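Local coordinates for stress-induced-phosphoprotein 1 (Caenorhabditis elegans, PDB 4GCN) that binds the C-terminal MEEVD peptide of the chaperone Hsp90, inhibits its ATPase and forms a complex with Hsp70 and Hsp90, at residues K33-D38 and T43-K48; A50-E55 and V62-K67; K56-C61 and G90-K95; V71-R76 and L110-D115. All coordinates share one frame; numbering follows the deposited sequence.

Contact 1: residues K33-D38 and T43-K48; sequences KAIELD and TFYNNK
F44 slots its ring under A34 where helix 24-37, the second helix of the first predicted tetratricopeptide repeat (TPR), meets helix 42-54, the first of the next repeat. The two short helical segments run nearly antiparallel at 159°, their axes 9.8 Å apart. The tight part is the F44 ring, swung under A34 by a CG anti to the carbonyl carbon (chi1 -51°): A34 CB stands over the centre of one face, 3.5 Å from the ring centroid, a CH-pi contact. The carbonyl oxygen of D38, just past the helix end, comes to the edge of the same ring, 3.2 Å from F44 CE2. Shortened to an alanine, F44 is likely to leave A34 CB without the ring face beneath it and a gap beside the D38 carbonyl. I35 slides past F44 with CG1 3.5 Å from F44 CB. K48 brings its CD within 3.8 Å of I35 CD1, and its NZ goes on to a salt bridge with D32. By contrast, K33 and E36 lie on the solvent side of helix 24-37. Y45 sends its hydroxyl to the P39 carbonyl, while I35 CD1 lies over one face of its ring, offset toward the rim, 4.1 Å from Y45 CE1.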
loop_
_atom_site.group_PDB
_atom_site.type_symbol
_atom_site.label_atom_id
_atom_site.label_comp_id
_atom_site.label_asym_id
_atom_site.label_seq_id
_atom_site.Cartn_x
_atom_site.Cartn_y
_atom_site.Cartn_z
ATOM N N LYS A 33 -4.897 2.824 14.595
ATOM C CA LYS A 33 -4.735 3.956 15.509
ATOM C C LYS A 33 -4.039 5.127 14.783
ATOM O O LYS A 33 -4.426 6.279 14.949
ATOM C CB LYS A 33 -4.023 3.564 16.808
ATOM C CG LYS A 33 -4.950 2.846 17.794
ATOM C CD LYS A 33 -4.282 2.673 19.146
ATOM C CE LYS A 33 -4.899 1.547 19.940
ATOM N NZ LYS A 33 -4.211 1.584 21.254
ATOM N N ALA A 34 -3.050 4.807 13.963
ATOM C CA ALA A 34 -2.384 5.863 13.156
ATOM C C ALA A 34 -3.368 6.607 12.243
ATOM O O ALA A 34 -3.387 7.842 12.207
ATOM C CB ALA A 34 -1.228 5.281 12.350
ATOM N N ILE A 35 -4.210 5.839 11.550
ATOM C CA ILE A 35 -5.188 6.384 10.662
ATOM C C ILE A 35 -6.247 7.167 11.414
ATOM O O ILE A 35 -6.716 8.183 10.925
ATOM C CB ILE A 35 -5.806 5.258 9.769
ATOM C CG1 ILE A 35 -4.702 4.719 8.832
ATOM C CG2 ILE A 35 -7.096 5.764 9.085
ATOM C CD1 ILE A 35 -4.969 3.346 8.242
ATOM N N GLU A 36 -6.611 6.709 12.593
ATOM C CA GLU A 36 -7.511 7.471 13.459
ATOM C C GLU A 36 -6.961 8.856 13.801
ATOM O O GLU A 36 -7.677 9.808 13.781
ATOM C CB GLU A 36 -7.761 6.693 14.729
ATOM C CG GLU A 36 -9.081 6.992 15.411
ATOM C CD GLU A 36 -9.240 6.192 16.704
ATOM O OE1 GLU A 36 -8.739 5.036 16.769
ATOM O OE2 GLU A 36 -9.822 6.732 17.675
ATOM N N LEU A 37 -5.670 8.929 14.110
ATOM C CA LEU A 37 -4.995 10.184 14.464
ATOM C C LEU A 37 -4.735 11.106 13.267
ATOM O O LEU A 37 -4.769 12.323 13.413
ATOM C CB LEU A 37 -3.660 9.859 15.143
ATOM C CG LEU A 37 -3.805 9.246 16.553
ATOM C CD1 LEU A 37 -2.544 8.529 17.059
ATOM C CD2 LEU A 37 -4.232 10.320 17.551
ATOM N N ASP A 38 -4.411 10.517 12.112
ATOM C CA ASP A 38 -4.051 11.269 10.912
ATOM C C ASP A 38 -4.374 10.406 9.688
ATOM O O ASP A 38 -3.528 9.677 9.161
ATOM C CB ASP A 38 -2.595 11.733 10.902
ATOM C CG ASP A 38 -2.211 12.505 9.623
ATOM O OD1 ASP A 38 -3.092 13.007 8.891
ATOM O OD2 ASP A 38 -0.993 12.585 9.373
ATOM N N THR A 43 1.380 6.706 4.071
ATOM C CA THR A 43 2.238 5.643 4.600
ATOM C C THR A 43 1.404 4.609 5.386
ATOM O O THR A 43 1.667 3.420 5.305
ATOM C CB THR A 43 3.276 6.209 5.570
ATOM O OG1 THR A 43 4.054 7.191 4.895
ATOM C CG2 THR A 43 4.206 5.125 6.101
ATOM N N PHE A 44 0.372 5.062 6.082
ATOM C CA PHE A 44 -0.386 4.121 6.960
ATOM C C PHE A 44 -1.186 3.133 6.129
ATOM O O PHE A 44 -1.381 1.961 6.534
ATOM C CB PHE A 44 -1.298 4.853 7.940
ATOM C CG PHE A 44 -0.641 5.944 8.736
ATOM C CD1 PHE A 44 0.738 5.931 9.031
ATOM C CD2 PHE A 44 -1.404 7.016 9.197
ATOM C CE1 PHE A 44 1.317 6.968 9.740
ATOM C CE2 PHE A 44 -0.841 8.028 9.906
ATOM C CZ PHE A 44 0.524 8.036 10.158
ATOM N N TYR A 45 -1.721 3.633 5.015
ATOM C CA TYR A 45 -2.521 2.824 4.078
ATOM C C TYR A 45 -1.674 1.820 3.327
ATOM O O TYR A 45 -2.030 0.598 3.280
ATOM C CB TYR A 45 -3.327 3.712 3.146
ATOM C CG TYR A 45 -4.232 4.644 3.864
ATOM C CD1 TYR A 45 -5.511 4.254 4.259
ATOM C CD2 TYR A 45 -3.860 5.931 4.127
ATOM C CE1 TYR A 45 -6.379 5.131 4.887
ATOM C CE2 TYR A 45 -4.726 6.802 4.754
ATOM C CZ TYR A 45 -5.986 6.387 5.143
ATOM O OH TYR A 45 -6.829 7.241 5.778
ATOM N N ASN A 46 -0.466 2.233 2.962
ATOM C CA ASN A 46 0.457 1.332 2.346
ATOM C C ASN A 46 0.925 0.300 3.369
ATOM O O ASN A 46 1.072 -0.859 2.996
ATOM C CB ASN A 46 1.693 2.011 1.723
ATOM C CG ASN A 46 1.410 2.729 0.387
ATOM O OD1 ASN A 46 0.489 2.373 -0.329
ATOM N ND2 ASN A 46 2.249 3.749 0.045
ATOM N N ASN A 47 1.185 0.702 4.631
ATOM C CA ASN A 47 1.690 -0.287 5.606
ATOM C C ASN A 47 0.593 -1.296 5.924
ATOM O O ASN A 47 0.847 -2.461 6.002
ATOM C CB ASN A 47 2.168 0.402 6.884
ATOM C CG ASN A 47 3.501 1.118 6.728
ATOM O OD1 ASN A 47 4.070 1.521 7.715
ATOM N ND2 ASN A 47 3.993 1.269 5.533
ATOM N N LYS A 48 -0.669 -0.883 6.002
ATOM C CA LYS A 48 -1.748 -1.826 6.217
ATOM C C LYS A 48 -1.912 -2.816 5.041
ATOM O O LYS A 48 -2.115 -4.000 5.257
ATOM C CB LYS A 48 -3.077 -1.132 6.369
ATOM C CG LYS A 48 -3.345 -0.715 7.789
ATOM C CD LYS A 48 -4.793 -0.479 8.056
ATOM C CE LYS A 48 -5.722 -1.677 7.999
ATOM N NZ LYS A 48 -6.074 -2.389 9.267
#

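Contact 2: residues A50-E55 and V62-K67; sequences AVYFEE and VQFCEK
Helix 42-54 and helix 58-74 keep their backbones well apart here, the nearest CA atoms, those of Y52 and F64, being 8.7 Å from each other. Both residues aim their CB at the opposite segment, and their two rings bridge the space. Y52 leads with one ring edge: CE2 comes 3.6 Å from F64 CD1, which lies near the plane of the tyrosine ring. The planes are turned 49° against each other with centroids 5.5 Å apart, an oblique pair that is neither stacked nor edge-to-face. These are the two antiparallel helices of the second predicted TPR, a helix-turn-helix hairpin, and the pair sits at its surface. On the tyrosine side, CG lies anti to the carbonyl carbon (chi1 -74°), which carries the ring across to helix 58-74; its hydroxyl takes part in a weak hydrogen bond with K48 NZ, and the ring also meets H28. One face of the F64 ring is covered by its own helix neighbour K67, whose CD lies 3.8 Å above the plane and toward the rim.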
loop_
_atom_site.group_PDB
_atom_site.type_symbol
_atom_site.label_atom_id
_atom_site.label_comp_id
_atom_site.label_asym_id
_atom_site.label_seq_id
_atom_site.Cartn_x
_atom_site.Cartn_y
_atom_site.Cartn_z
ATOM N N ALA A 50 0.518 -3.852 3.095
ATOM C CA ALA A 50 1.618 -4.761 3.219
ATOM C C ALA A 50 1.320 -5.867 4.223
ATOM O O ALA A 50 1.640 -7.037 3.987
ATOM C CB ALA A 50 2.854 -4.000 3.618
ATOM N N VAL A 51 0.713 -5.528 5.342
ATOM C CA VAL A 51 0.298 -6.540 6.308
ATOM C C VAL A 51 -0.711 -7.486 5.674
ATOM O O VAL A 51 -0.545 -8.700 5.768
ATOM C CB VAL A 51 -0.299 -5.941 7.582
ATOM C CG1 VAL A 51 -0.668 -7.062 8.552
ATOM C CG2 VAL A 51 0.698 -4.968 8.206
ATOM N N TYR A 52 -1.758 -6.938 5.039
ATOM C CA TYR A 52 -2.767 -7.779 4.410
ATOM C C TYR A 52 -2.179 -8.731 3.383
ATOM O O TYR A 52 -2.566 -9.861 3.335
ATOM C CB TYR A 52 -3.899 -6.977 3.762
ATOM C CG TYR A 52 -4.896 -6.356 4.718
ATOM C CD1 TYR A 52 -5.509 -7.122 5.732
ATOM C CD2 TYR A 52 -5.231 -5.009 4.623
ATOM C CE1 TYR A 52 -6.480 -6.576 6.559
ATOM C CE2 TYR A 52 -6.152 -4.447 5.464
ATOM C CZ TYR A 52 -6.744 -5.215 6.439
ATOM O OH TYR A 52 -7.611 -4.612 7.282
ATOM N N PHE A 53 -1.210 -8.273 2.618
ATOM C CA PHE A 53 -0.587 -9.087 1.612
ATOM C C PHE A 53 0.133 -10.276 2.257
ATOM O O PHE A 53 -0.029 -11.402 1.779
ATOM C CB PHE A 53 0.424 -8.234 0.807
ATOM C CG PHE A 53 0.987 -8.925 -0.386
ATOM C CD1 PHE A 53 0.411 -8.742 -1.615
ATOM C CD2 PHE A 53 2.095 -9.740 -0.266
ATOM C CE1 PHE A 53 0.924 -9.374 -2.720
ATOM C CE2 PHE A 53 2.620 -10.382 -1.353
ATOM C CZ PHE A 53 2.025 -10.200 -2.585
ATOM N N GLU A 54 0.861 -10.035 3.347
ATOM C CA GLU A 54 1.568 -11.150 4.048
ATOM C C GLU A 54 0.600 -12.113 4.692
ATOM O O GLU A 54 0.934 -13.286 4.777
ATOM C CB GLU A 54 2.661 -10.717 5.056
ATOM C CG GLU A 54 3.615 -11.862 5.421
ATOM C CD GLU A 54 4.944 -11.455 6.050
ATOM O OE1 GLU A 54 5.307 -10.272 5.950
ATOM O OE2 GLU A 54 5.666 -12.331 6.642
ATOM N N GLU A 55 -0.593 -11.640 5.079
ATOM C CA GLU A 55 -1.670 -12.468 5.611
ATOM C C GLU A 55 -2.434 -13.255 4.557
ATOM O O GLU A 55 -3.349 -14.041 4.892
ATOM C CB GLU A 55 -2.701 -11.551 6.312
ATOM C CG GLU A 55 -2.273 -11.000 7.656
ATOM C CD GLU A 55 -3.372 -10.159 8.295
ATOM O OE1 GLU A 55 -3.955 -10.605 9.293
ATOM O OE2 GLU A 55 -3.692 -9.090 7.778
ATOM N N VAL A 62 -5.665 -4.931 -1.746
ATOM C CA VAL A 62 -6.106 -4.102 -2.855
ATOM C C VAL A 62 -6.915 -2.923 -2.358
ATOM O O VAL A 62 -6.705 -1.813 -2.825
ATOM C CB VAL A 62 -6.929 -4.870 -3.943
ATOM C CG1 VAL A 62 -7.624 -3.903 -4.957
ATOM C CG2 VAL A 62 -6.077 -5.887 -4.648
ATOM N N GLN A 63 -7.827 -3.168 -1.426
ATOM C CA GLN A 63 -8.704 -2.119 -0.885
ATOM C C GLN A 63 -7.886 -1.022 -0.235
ATOM O O GLN A 63 -8.116 0.141 -0.468
ATOM C CB GLN A 63 -9.758 -2.709 0.092
ATOM C CG GLN A 63 -10.790 -3.541 -0.649
ATOM C CD GLN A 63 -11.472 -4.626 0.184
ATOM O OE1 GLN A 63 -11.686 -4.435 1.376
ATOM N NE2 GLN A 63 -11.861 -5.755 -0.467
ATOM N N PHE A 64 -6.852 -1.393 0.466
ATOM C CA PHE A 64 -6.010 -0.378 1.070
ATOM C C PHE A 64 -5.068 0.324 0.098
ATOM O O PHE A 64 -4.677 1.466 0.333
ATOM C CB PHE A 64 -5.345 -0.915 2.346
ATOM C CG PHE A 64 -6.265 -0.784 3.530
ATOM C CD1 PHE A 64 -7.357 -1.623 3.673
ATOM C CD2 PHE A 64 -6.134 0.289 4.407
ATOM C CE1 PHE A 64 -8.274 -1.449 4.728
ATOM C CE2 PHE A 64 -7.037 0.457 5.455
ATOM C CZ PHE A 64 -8.112 -0.395 5.611
ATOM N N CYS A 65 -4.696 -0.360 -0.993
ATOM C CA CYS A 65 -3.952 0.282 -2.063
ATOM C C CYS A 65 -4.808 1.347 -2.704
ATOM O O CYS A 65 -4.334 2.417 -3.047
ATOM C CB CYS A 65 -3.551 -0.763 -3.110
ATOM S SG CYS A 65 -2.304 -1.919 -2.523
ATOM N N GLU A 66 -6.055 1.042 -2.865
ATOM C CA GLU A 66 -6.996 1.978 -3.476
ATOM C C GLU A 66 -7.157 3.236 -2.581
ATOM O O GLU A 66 -7.200 4.407 -3.059
ATOM C CB GLU A 66 -8.355 1.294 -3.661
ATOM C CG GLU A 66 -8.405 0.216 -4.762
ATOM C CD GLU A 66 -9.661 -0.724 -4.670
ATOM O OE1 GLU A 66 -10.479 -0.628 -3.740
ATOM O OE2 GLU A 66 -9.855 -1.572 -5.549
ATOM N N LYS A 67 -7.312 2.994 -1.291
ATOM C CA LYS A 67 -7.259 4.072 -0.287
ATOM C C LYS A 67 -5.938 4.911 -0.370
ATOM O O LYS A 67 -6.005 6.117 -0.451
ATOM C CB LYS A 67 -7.496 3.544 1.146
ATOM C CG LYS A 67 -8.935 3.215 1.507
ATOM C CD LYS A 67 -8.953 2.528 2.892
ATOM C CE LYS A 67 -10.307 2.046 3.355
ATOM N NZ LYS A 67 -11.421 2.932 2.913
#

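Contact 3: residues K56-C61 and G90-K95; sequences KKFAEC and GNAFQK
With CG anti to its own carbonyl carbon (chi1 -61°), F58 turns its ring toward helix 79-95; the same choice at K95 (chi1 -63°) lays CB and CG on that ring, and a bend at chi2 turns the rest of the lysine away. K95 CB stands 3.5 Å from the F58 ring centroid, only 5° off the normal, a CH-pi contact over the centre of the face; CG follows toward the rim, 3.6 Å from CE1 of F58. K56 CA lies over the opposite face, so the ring is sandwiched between the lysine and the turn that precedes its own helix. That turn is a Schellman motif at the end of helix 42-54, with K56 at positive phi. Deeper in, A92 packs its CB 3.9 Å from C61 SG, and its carbonyl oxygen comes 3.6 Å from F58 CB. The contact joins the second helix of the second predicted TPR to the first helix of the third. A serine at F58 would probably leave the aliphatic part of K95 without the ring face it rests on and open a gap beside K56. No hydrogen bond or salt bridge crosses here: apart from the A92 carbonyl, the contact is aliphatic and aromatic, consistent with a lysine amine that keeps its charge in solvent.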
loop_
_atom_site.group_PDB
_atom_site.type_symbol
_atom_site.label_atom_id
_atom_site.label_comp_id
_atom_site.label_asym_id
_atom_site.label_seq_id
_atom_site.Cartn_x
_atom_site.Cartn_y
_atom_site.Cartn_z
ATOM N N LYS A 56 -2.123 -12.996 3.299
ATOM C CA LYS A 56 -2.829 -13.548 2.147
ATOM C C LYS A 56 -4.283 -13.042 2.047
ATOM O O LYS A 56 -5.142 -13.701 1.461
ATOM C CB LYS A 56 -2.766 -15.076 2.139
ATOM C CG LYS A 56 -1.376 -15.658 2.066
ATOM C CD LYS A 56 -1.497 -17.166 2.005
ATOM C CE LYS A 56 -0.256 -17.845 1.483
ATOM N NZ LYS A 56 0.875 -17.444 2.336
ATOM N N LYS A 57 -4.540 -11.885 2.646
ATOM C CA LYS A 57 -5.820 -11.185 2.484
ATOM C C LYS A 57 -5.659 -10.280 1.279
ATOM O O LYS A 57 -5.514 -9.077 1.422
ATOM C CB LYS A 57 -6.143 -10.394 3.782
ATOM C CG LYS A 57 -6.412 -11.343 4.953
ATOM C CD LYS A 57 -6.822 -10.667 6.241
ATOM C CE LYS A 57 -6.866 -11.725 7.321
ATOM N NZ LYS A 57 -7.411 -11.167 8.555
ATOM N N PHE A 58 -5.668 -10.852 0.082
ATOM C CA PHE A 58 -5.262 -10.067 -1.076
ATOM C C PHE A 58 -6.338 -9.038 -1.481
ATOM O O PHE A 58 -6.032 -7.938 -1.876
ATOM C CB PHE A 58 -4.878 -10.972 -2.217
ATOM C CG PHE A 58 -3.721 -11.882 -1.884
ATOM C CD1 PHE A 58 -2.496 -11.340 -1.705
ATOM C CD2 PHE A 58 -3.887 -13.240 -1.768
ATOM C CE1 PHE A 58 -1.415 -12.137 -1.391
ATOM C CE2 PHE A 58 -2.802 -14.065 -1.433
ATOM C CZ PHE A 58 -1.575 -13.477 -1.244
ATOM N N ALA A 59 -7.591 -9.377 -1.250
ATOM C CA ALA A 59 -8.688 -8.413 -1.589
ATOM C C ALA A 59 -8.632 -7.212 -0.655
ATOM O O ALA A 59 -8.662 -6.071 -1.090
ATOM C CB ALA A 59 -10.053 -9.072 -1.501
ATOM N N GLU A 60 -8.341 -7.468 0.635
ATOM C CA GLU A 60 -8.163 -6.340 1.581
ATOM C C GLU A 60 -6.916 -5.481 1.255
ATOM O O GLU A 60 -6.977 -4.274 1.338
ATOM C CB GLU A 60 -8.129 -6.854 2.990
ATOM C CG GLU A 60 -9.407 -7.544 3.414
ATOM C CD GLU A 60 -9.453 -9.045 3.124
ATOM O OE1 GLU A 60 -8.813 -9.634 2.177
ATOM O OE2 GLU A 60 -10.183 -9.683 3.903
ATOM N N CYS A 61 -5.822 -6.124 0.850
ATOM C CA CYS A 61 -4.620 -5.433 0.387
ATOM C C CYS A 61 -4.976 -4.443 -0.722
ATOM O O CYS A 61 -4.645 -3.264 -0.633
ATOM C CB CYS A 61 -3.604 -6.416 -0.077
ATOM S SG CYS A 61 -2.121 -5.713 -0.774
ATOM N N GLY A 90 -1.245 -4.559 -7.986
ATOM C CA GLY A 90 -1.066 -5.442 -9.088
ATOM C C GLY A 90 -0.625 -6.825 -8.647
ATOM O O GLY A 90 -1.145 -7.842 -9.091
ATOM N N ASN A 91 0.366 -6.849 -7.754
ATOM C CA ASN A 91 0.779 -8.079 -7.166
ATOM C C ASN A 91 -0.317 -8.864 -6.396
ATOM O O ASN A 91 -0.418 -10.100 -6.504
ATOM C CB ASN A 91 1.991 -7.797 -6.297
ATOM C CG ASN A 91 3.244 -7.589 -7.120
ATOM O OD1 ASN A 91 3.751 -6.474 -7.202
ATOM N ND2 ASN A 91 3.775 -8.644 -7.677
ATOM N N ALA A 92 -1.130 -8.152 -5.619
ATOM C CA ALA A 92 -2.254 -8.744 -4.919
ATOM C C ALA A 92 -3.265 -9.366 -5.889
ATOM O O ALA A 92 -3.825 -10.401 -5.585
ATOM C CB ALA A 92 -2.955 -7.747 -3.953
ATOM N N PHE A 93 -3.504 -8.718 -7.033
ATOM C CA PHE A 93 -4.306 -9.269 -8.101
ATOM C C PHE A 93 -3.706 -10.488 -8.774
ATOM O O PHE A 93 -4.392 -11.502 -8.959
ATOM C CB PHE A 93 -4.723 -8.238 -9.100
ATOM C CG PHE A 93 -6.008 -7.541 -8.753
ATOM C CD1 PHE A 93 -7.209 -8.272 -8.626
ATOM C CD2 PHE A 93 -6.037 -6.184 -8.554
ATOM C CE1 PHE A 93 -8.400 -7.632 -8.417
ATOM C CE2 PHE A 93 -7.256 -5.524 -8.274
ATOM C CZ PHE A 93 -8.413 -6.249 -8.198
ATOM N N GLN A 94 -2.422 -10.485 -9.009
ATOM C CA GLN A 94 -1.778 -11.716 -9.454
ATOM C C GLN A 94 -1.991 -12.893 -8.497
ATOM O O GLN A 94 -2.184 -14.035 -8.918
ATOM C CB GLN A 94 -0.274 -11.573 -9.614
ATOM C CG GLN A 94 0.217 -10.826 -10.799
ATOM C CD GLN A 94 1.723 -10.850 -10.849
ATOM O OE1 GLN A 94 2.329 -10.087 -10.135
ATOM N NE2 GLN A 94 2.322 -11.747 -11.691
ATOM N N LYS A 95 -1.920 -12.618 -7.219
ATOM C CA LYS A 95 -2.087 -13.656 -6.238
ATOM C C LYS A 95 -3.529 -14.185 -6.176
ATOM O O LYS A 95 -3.764 -15.237 -5.648
ATOM C CB LYS A 95 -1.681 -13.160 -4.882
ATOM C CG LYS A 95 -0.235 -12.783 -4.756
ATOM C CD LYS A 95 0.593 -14.047 -4.580
ATOM C CE LYS A 95 2.059 -13.710 -4.429
ATOM N NZ LYS A 95 2.784 -14.873 -3.798
#

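Contact 4: residues V71-R76 and L110-D115; sequences VGRETR and LSEFRD
R73 and E112 meet through a single long salt bridge, R73 NH2 to E112 OE2 at 3.4 Å. The N-H...O angle is 140°, so the hydrogen bond within it is weak. The carboxylate oxygen arrives at the edge of the guanidinium, near its plane, while the two flat groups are turned 57° apart, which rules out a flush, two-pronged pairing. The arginine gets there by stretching: its chain is extended from CG to NE, and the tip approaches helix 99-112 although the backbones stay far apart, 11.3 Å between the CA atoms of R73 and E112. The glutamate instead folds, its CG anti to the backbone N (chi1 -157°) and its chain bent at chi2. Behind R73, the helix end is tied by T75, whose backbone N and OG1 both bond V71 O from opposite faces of the carbonyl plane, the hydroxyl at 2.8 Å. At the other end, D115 caps the helix that follows, its OD1 accepting from L118 N. The bridge spans from the second helix of the second predicted TPR to the second helix of the third, and helix 79-95 lies between them, M86 touching both R73 and E112 and I82 also touching E112.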
loop_
_atom_site.group_PDB
_atom_site.type_symbol
_atom_site.label_atom_id
_atom_site.label_comp_id
_atom_site.label_asym_id
_atom_site.label_seq_id
_atom_site.Cartn_x
_atom_site.Cartn_y
_atom_site.Cartn_z
ATOM N N VAL A 71 -5.988 8.914 -1.142
ATOM C CA VAL A 71 -5.401 9.768 -0.131
ATOM C C VAL A 71 -4.159 10.480 -0.661
ATOM O O VAL A 71 -3.954 11.672 -0.371
ATOM C CB VAL A 71 -5.054 8.924 1.146
ATOM C CG1 VAL A 71 -4.128 9.707 2.096
ATOM C CG2 VAL A 71 -6.365 8.526 1.817
ATOM N N GLY A 72 -3.312 9.743 -1.362
ATOM C CA GLY A 72 -2.074 10.268 -1.923
ATOM C C GLY A 72 -2.367 11.389 -2.892
ATOM O O GLY A 72 -1.682 12.429 -2.896
ATOM N N ARG A 73 -3.420 11.208 -3.695
ATOM C CA ARG A 73 -3.790 12.247 -4.676
ATOM C C ARG A 73 -4.396 13.440 -4.022
ATOM O O ARG A 73 -4.138 14.550 -4.438
ATOM C CB ARG A 73 -4.765 11.683 -5.710
ATOM C CG ARG A 73 -4.043 10.891 -6.796
ATOM C CD ARG A 73 -4.851 10.026 -7.737
ATOM N NE ARG A 73 -3.979 9.530 -8.826
ATOM C CZ ARG A 73 -4.342 8.632 -9.723
ATOM N NH1 ARG A 73 -5.546 8.053 -9.661
ATOM N NH2 ARG A 73 -3.491 8.286 -10.679
ATOM N N GLU A 74 -5.248 13.206 -3.022
ATOM C CA GLU A 74 -5.971 14.309 -2.352
ATOM C C GLU A 74 -4.959 15.184 -1.638
ATOM O O GLU A 74 -5.062 16.417 -1.658
ATOM C CB GLU A 74 -6.960 13.770 -1.316
ATOM C CG GLU A 74 -8.186 13.162 -1.921
ATOM C CD GLU A 74 -9.048 12.336 -0.952
ATOM O OE1 GLU A 74 -8.523 11.791 0.048
ATOM O OE2 GLU A 74 -10.277 12.219 -1.229
ATOM N N THR A 75 -3.944 14.551 -1.039
ATOM C CA THR A 75 -3.005 15.240 -0.183
ATOM C C THR A 75 -1.727 15.658 -0.930
ATOM O O THR A 75 -0.811 16.243 -0.327
ATOM C CB THR A 75 -2.594 14.358 1.011
ATOM O OG1 THR A 75 -1.866 13.209 0.566
ATOM C CG2 THR A 75 -3.852 13.896 1.842
ATOM N N ARG A 76 -1.659 15.360 -2.226
ATOM C CA ARG A 76 -0.488 15.664 -3.039
ATOM C C ARG A 76 0.734 15.012 -2.461
ATOM O O ARG A 76 1.815 15.613 -2.446
ATOM C CB ARG A 76 -0.258 17.156 -3.133
ATOM C CG ARG A 76 -1.513 17.967 -3.518
ATOM C CD ARG A 76 -1.859 17.855 -4.988
ATOM N NE ARG A 76 -0.688 18.025 -5.871
ATOM C CZ ARG A 76 -0.341 19.157 -6.493
ATOM N NH1 ARG A 76 0.748 19.175 -7.270
ATOM N NH2 ARG A 76 -1.069 20.259 -6.363
ATOM N N LEU A 110 3.217 2.036 -13.599
ATOM C CA LEU A 110 4.325 2.433 -14.423
ATOM C C LEU A 110 4.142 3.848 -14.936
ATOM O O LEU A 110 5.098 4.601 -15.136
ATOM C CB LEU A 110 4.440 1.508 -15.648
ATOM C CG LEU A 110 4.969 0.132 -15.320
ATOM C CD1 LEU A 110 4.954 -0.748 -16.561
ATOM C CD2 LEU A 110 6.422 0.322 -14.797
ATOM N N SER A 111 2.914 4.206 -15.194
ATOM C CA SER A 111 2.633 5.561 -15.684
ATOM C C SER A 111 2.844 6.563 -14.538
ATOM O O SER A 111 3.189 7.716 -14.752
ATOM C CB SER A 111 1.153 5.654 -16.221
ATOM O OG SER A 111 0.923 4.954 -17.444
ATOM N N GLU A 112 2.582 6.154 -13.321
ATOM C CA GLU A 112 2.840 7.011 -12.164
ATOM C C GLU A 112 4.386 7.228 -11.932
ATOM O O GLU A 112 4.868 8.349 -11.701
ATOM C CB GLU A 112 2.191 6.394 -10.936
ATOM C CG GLU A 112 1.870 7.353 -9.782
ATOM C CD GLU A 112 0.707 8.298 -10.029
ATOM O OE1 GLU A 112 0.576 9.300 -9.258
ATOM O OE2 GLU A 112 -0.078 8.036 -10.926
ATOM N N PHE A 113 5.123 6.141 -12.002
ATOM C CA PHE A 113 6.574 6.168 -11.780
ATOM C C PHE A 113 7.200 4.983 -12.538
ATOM O O PHE A 113 6.855 3.835 -12.254
ATOM C CB PHE A 113 6.922 6.025 -10.296
ATOM C CG PHE A 113 8.415 5.974 -10.024
ATOM C CD1 PHE A 113 9.218 7.043 -10.305
ATOM C CD2 PHE A 113 8.995 4.825 -9.555
ATOM C CE1 PHE A 113 10.589 7.007 -10.107
ATOM C CE2 PHE A 113 10.367 4.755 -9.330
ATOM C CZ PHE A 113 11.168 5.852 -9.598
ATOM N N ARG A 114 8.109 5.271 -13.472
ATOM C CA ARG A 114 8.640 4.223 -14.355
ATOM C C ARG A 114 9.607 3.311 -13.573
ATOM O O ARG A 114 10.731 3.667 -13.317
ATOM C CB ARG A 114 9.315 4.835 -15.567
ATOM C CG ARG A 114 9.402 3.905 -16.793
ATOM C CD ARG A 114 10.620 4.214 -17.680
ATOM N NE ARG A 114 11.641 3.151 -17.648
ATOM C CZ ARG A 114 11.855 2.225 -18.602
ATOM N NH1 ARG A 114 11.139 2.187 -19.736
ATOM N NH2 ARG A 114 12.818 1.315 -18.425
ATOM N N ASP A 115 9.150 2.167 -13.121
ATOM C CA ASP A 115 10.017 1.208 -12.445
ATOM C C ASP A 115 10.636 0.291 -13.513
ATOM O O ASP A 115 9.924 -0.466 -14.177
ATOM C CB ASP A 115 9.194 0.447 -11.407
ATOM C CG ASP A 115 10.021 -0.516 -10.589
ATOM O OD1 ASP A 115 10.431 -1.555 -11.120
ATOM O OD2 ASP A 115 10.276 -0.222 -9.401
#

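Overall arrangement
The four contacts lie along successive antiparallel helix pairs of the kind that wind into the right-handed TPR superhelix, here in the N-terminal domain. Contact 1 joins the first and second predicted repeats, contact 2 closes the second, and contacts 3 and 4 join it to the third, with helix 58-74 used by contacts 2, 3 and 4. Contacts 1 and 2 share helix 42-54, their centres 12 Å apart, and touch directly: K48 CD lies 3.6 Å from F64 CE2. Contact 3 is nearest to contact 2, with centres 7 Å apart, and K57 N sits 2.9 Å from Y52 O, a probable hydrogen bond across the turn. Contacts 3 and 4 lie 19 Å apart between centres and do not touch, while contact 4 reaches contact 1 through V71 against Y45.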